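Local coordinates for ethanolamine utilization protein EutN/carboxysome structural protein Ccml (Halothece sp., PDB 6OWG) that probably forms the pentameric vertex caps of a bacterial microcompartment shell, as in other members of the EutN/CcmL family, at residues Val85-Asn89 with Arg90-Gly94. Numbering follows the deposited sequence.
Sequences VTVNN and RRLYG
Leu92 and the two valines it touches, Val85 and Val87, offer a worked example of how a classic beta bulge adds a side chain to one face of a hairpin. Strands 84-87 and 90-93 are joined by a type I' turn from Val87 to Arg90, with paired backbone bonds between those two residues. Farther from the turn the register slips by one, and Leu92 and Tyr93 both face Val85. The carbonyl of Val85 serves both: Leu92 N approaches Val85 O at 2.6 Å nearly head-on, whereas Tyr93 N takes a lone pair in the carbonyl plane.

From Leu92, CB lies 3.3 Å from Val85 O and also meets Val87 CG2. With CG anti to the backbone N (chi1 -177°), the branch runs alongside both valines, and its CD2 reaches Val87 CG2 at 3.9 Å and Val85 CG1 at 4.1 Å. Tyr93 CB rests near Val85 CB, while its ring leads away to stack with Trp54.

Val85 to Val87 also pair with a strand of a second subunit, extending the sheet across the interface. The chemistry implies a hairpin fixed by backbone bonds, its bulge gripped by one doubly used carbonyl and its leucine held by apolar packing.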
ATOM      1  N   VAL D  85     -61.418  33.844 -90.698  1.00  7.22           N
ATOM      2  CA  VAL D  85     -61.718  32.502 -91.180  1.00  7.22           C
ATOM      3  C   VAL D  85     -61.418  32.470 -92.668  1.00  7.22           C
ATOM      4  O   VAL D  85     -61.995  33.241 -93.439  1.00  7.22           O
ATOM      5  CB  VAL D  85     -63.181  32.104 -90.915  1.00  7.22           C
ATOM      6  CG1 VAL D  85     -63.470  30.736 -91.496  1.00  7.22           C
ATOM      7  CG2 VAL D  85     -63.467  32.100 -89.442  1.00  7.22           C
ATOM      8  N   THR D  86     -60.509  31.589 -93.067  1.00  8.28           N
ATOM      9  CA  THR D  86     -60.137  31.419 -94.463  1.00  8.28           C
ATOM     10  C   THR D  86     -60.665  30.073 -94.925  1.00  8.28           C
ATOM     11  O   THR D  86     -60.259  29.040 -94.391  1.00  8.28           O
ATOM     12  CB  THR D  86     -58.619  31.491 -94.638  1.00  8.28           C
ATOM     13  OG1 THR D  86     -58.116  32.658 -93.975  1.00  8.28           O
ATOM     14  CG2 THR D  86     -58.258  31.560 -96.102  1.00  8.28           C
ATOM     15  N   VAL D  87     -61.571  30.082 -95.898  1.00  9.36           N
ATOM     16  CA  VAL D  87     -62.160  28.861 -96.440  1.00  9.36           C
ATOM     17  C   VAL D  87     -61.749  28.744 -97.900  1.00  9.36           C
ATOM     18  O   VAL D  87     -62.074  29.626 -98.705  1.00  9.36           O
ATOM     19  CB  VAL D  87     -63.691  28.853 -96.310  1.00  9.36           C
ATOM     20  CG1 VAL D  87     -64.248  27.518 -96.754  1.00  9.36           C
ATOM     21  CG2 VAL D  87     -64.109  29.166 -94.890  1.00  9.36           C
ATOM     22  N   ASN D  88     -61.051  27.647 -98.230  1.00 10.61           N
ATOM     23  CA  ASN D  88     -60.561  27.340 -99.584  1.00 10.61           C
ATOM     24  C   ASN D  88     -59.674  28.460-100.127  1.00 10.61           C
ATOM     25  O   ASN D  88     -59.849  28.921-101.257  1.00 10.61           O
ATOM     26  CB  ASN D  88     -61.717  27.034-100.543  1.00 10.61           C
ATOM     27  CG  ASN D  88     -61.296  26.166-101.709  1.00 10.61           C
ATOM     28  OD1 ASN D  88     -60.281  25.474-101.649  1.00 10.61           O
ATOM     29  ND2 ASN D  88     -62.075  26.199-102.781  1.00 10.61           N
ATOM     30  N   ASN D  89     -58.745  28.923 -99.285  1.00 11.23           N
ATOM     31  CA  ASN D  89     -57.818  30.036 -99.501  1.00 11.23           C
ATOM     32  C   ASN D  89     -58.518  31.367 -99.752  1.00 11.23           C
ATOM     33  O   ASN D  89     -57.881  32.309-100.239  1.00 11.23           O
ATOM     34  CB  ASN D  89     -56.824  29.754-100.636  1.00 11.23           C
ATOM     35  CG  ASN D  89     -55.987  28.522-100.379  1.00 11.23           C
ATOM     36  OD1 ASN D  89     -55.928  27.615-101.206  1.00 11.23           O
ATOM     37  ND2 ASN D  89     -55.335  28.482 -99.225  1.00 11.23           N
ATOM     38  N   ARG D  90     -59.801  31.481 -99.425  1.00 10.56           N
ATOM     39  CA  ARG D  90     -60.555  32.719 -99.544  1.00 10.56           C
ATOM     40  C   ARG D  90     -60.984  33.152 -98.153  1.00 10.56           C
ATOM     41  O   ARG D  90     -61.519  32.346 -97.387  1.00 10.56           O
ATOM     42  CB  ARG D  90     -61.776  32.540-100.449  1.00 10.56           C
ATOM     43  CG  ARG D  90     -62.670  33.763-100.527  1.00 10.56           C
ATOM     44  CD  ARG D  90     -63.760  33.605-101.571  1.00 10.56           C
ATOM     45  NE  ARG D  90     -64.808  32.683-101.145  1.00 10.56           N
ATOM     46  CZ  ARG D  90     -65.877  33.039-100.441  1.00 10.56           C
ATOM     47  NH1 ARG D  90     -66.781  32.131-100.100  1.00 10.56           N
ATOM     48  NH2 ARG D  90     -66.043  34.303-100.074  1.00 10.56           N
ATOM     49  N   ARG D  91     -60.739  34.417 -97.826  1.00  9.40           N
ATOM     50  CA  ARG D  91     -61.091  34.942 -96.514  1.00  9.40           C
ATOM     51  C   ARG D  91     -62.603  35.080 -96.392  1.00  9.40           C
ATOM     52  O   ARG D  91     -63.226  35.852 -97.126  1.00  9.40           O
ATOM     53  CB  ARG D  91     -60.407  36.284 -96.285  1.00  9.40           C
ATOM     54  CG  ARG D  91     -60.888  37.013 -95.053  1.00  9.40           C
ATOM     55  CD  ARG D  91     -59.940  38.121 -94.651  1.00  9.40           C
ATOM     56  NE  ARG D  91     -58.604  37.616 -94.352  1.00  9.40           N
ATOM     57  CZ  ARG D  91     -57.691  38.287 -93.659  1.00  9.40           C
ATOM     58  NH1 ARG D  91     -57.971  39.493 -93.186  1.00  9.40           N
ATOM     59  NH2 ARG D  91     -56.499  37.751 -93.434  1.00  9.40           N
ATOM     60  N   LEU D  92     -63.190  34.318 -95.473  1.00  9.09           N
ATOM     61  CA  LEU D  92     -64.616  34.382 -95.184  1.00  9.09           C
ATOM     62  C   LEU D  92     -64.964  35.466 -94.179  1.00  9.09           C
ATOM     63  O   LEU D  92     -66.000  36.122 -94.320  1.00  9.09           O
ATOM     64  CB  LEU D  92     -65.104  33.033 -94.645  1.00  9.09           C
ATOM     65  CG  LEU D  92     -66.598  32.878 -94.355  1.00  9.09           C
ATOM     66  CD1 LEU D  92     -67.405  32.916 -95.643  1.00  9.09           C
ATOM     67  CD2 LEU D  92     -66.877  31.614 -93.564  1.00  9.09           C
ATOM     68  N   TYR D  93     -64.113  35.677 -93.180  1.00  7.04           N
ATOM     69  CA  TYR D  93     -64.385  36.604 -92.097  1.00  7.04           C
ATOM     70  C   TYR D  93     -63.119  37.387 -91.789  1.00  7.04           C
ATOM     71  O   TYR D  93     -62.009  36.878 -91.939  1.00  7.04           O
ATOM     72  CB  TYR D  93     -64.874  35.857 -90.853  1.00  7.04           C
ATOM     73  CG  TYR D  93     -65.257  36.743 -89.697  1.00  7.04           C
ATOM     74  CD1 TYR D  93     -66.425  37.489 -89.729  1.00  7.04           C
ATOM     75  CD2 TYR D  93     -64.451  36.831 -88.571  1.00  7.04           C
ATOM     76  CE1 TYR D  93     -66.779  38.300 -88.676  1.00  7.04           C
ATOM     77  CE2 TYR D  93     -64.796  37.640 -87.513  1.00  7.04           C
ATOM     78  CZ  TYR D  93     -65.962  38.371 -87.571  1.00  7.04           C
ATOM     79  OH  TYR D  93     -66.314  39.178 -86.517  1.00  7.04           O
ATOM     80  N   GLY D  94     -63.294  38.638 -91.376  1.00  8.08           N
ATOM     81  CA  GLY D  94     -62.174  39.474 -90.992  1.00  8.08           C
ATOM     82  C   GLY D  94     -61.553  40.228 -92.148  1.00  8.08           C
ATOM     83  O   GLY D  94     -60.595  40.979 -91.968  1.00  8.08           O
TER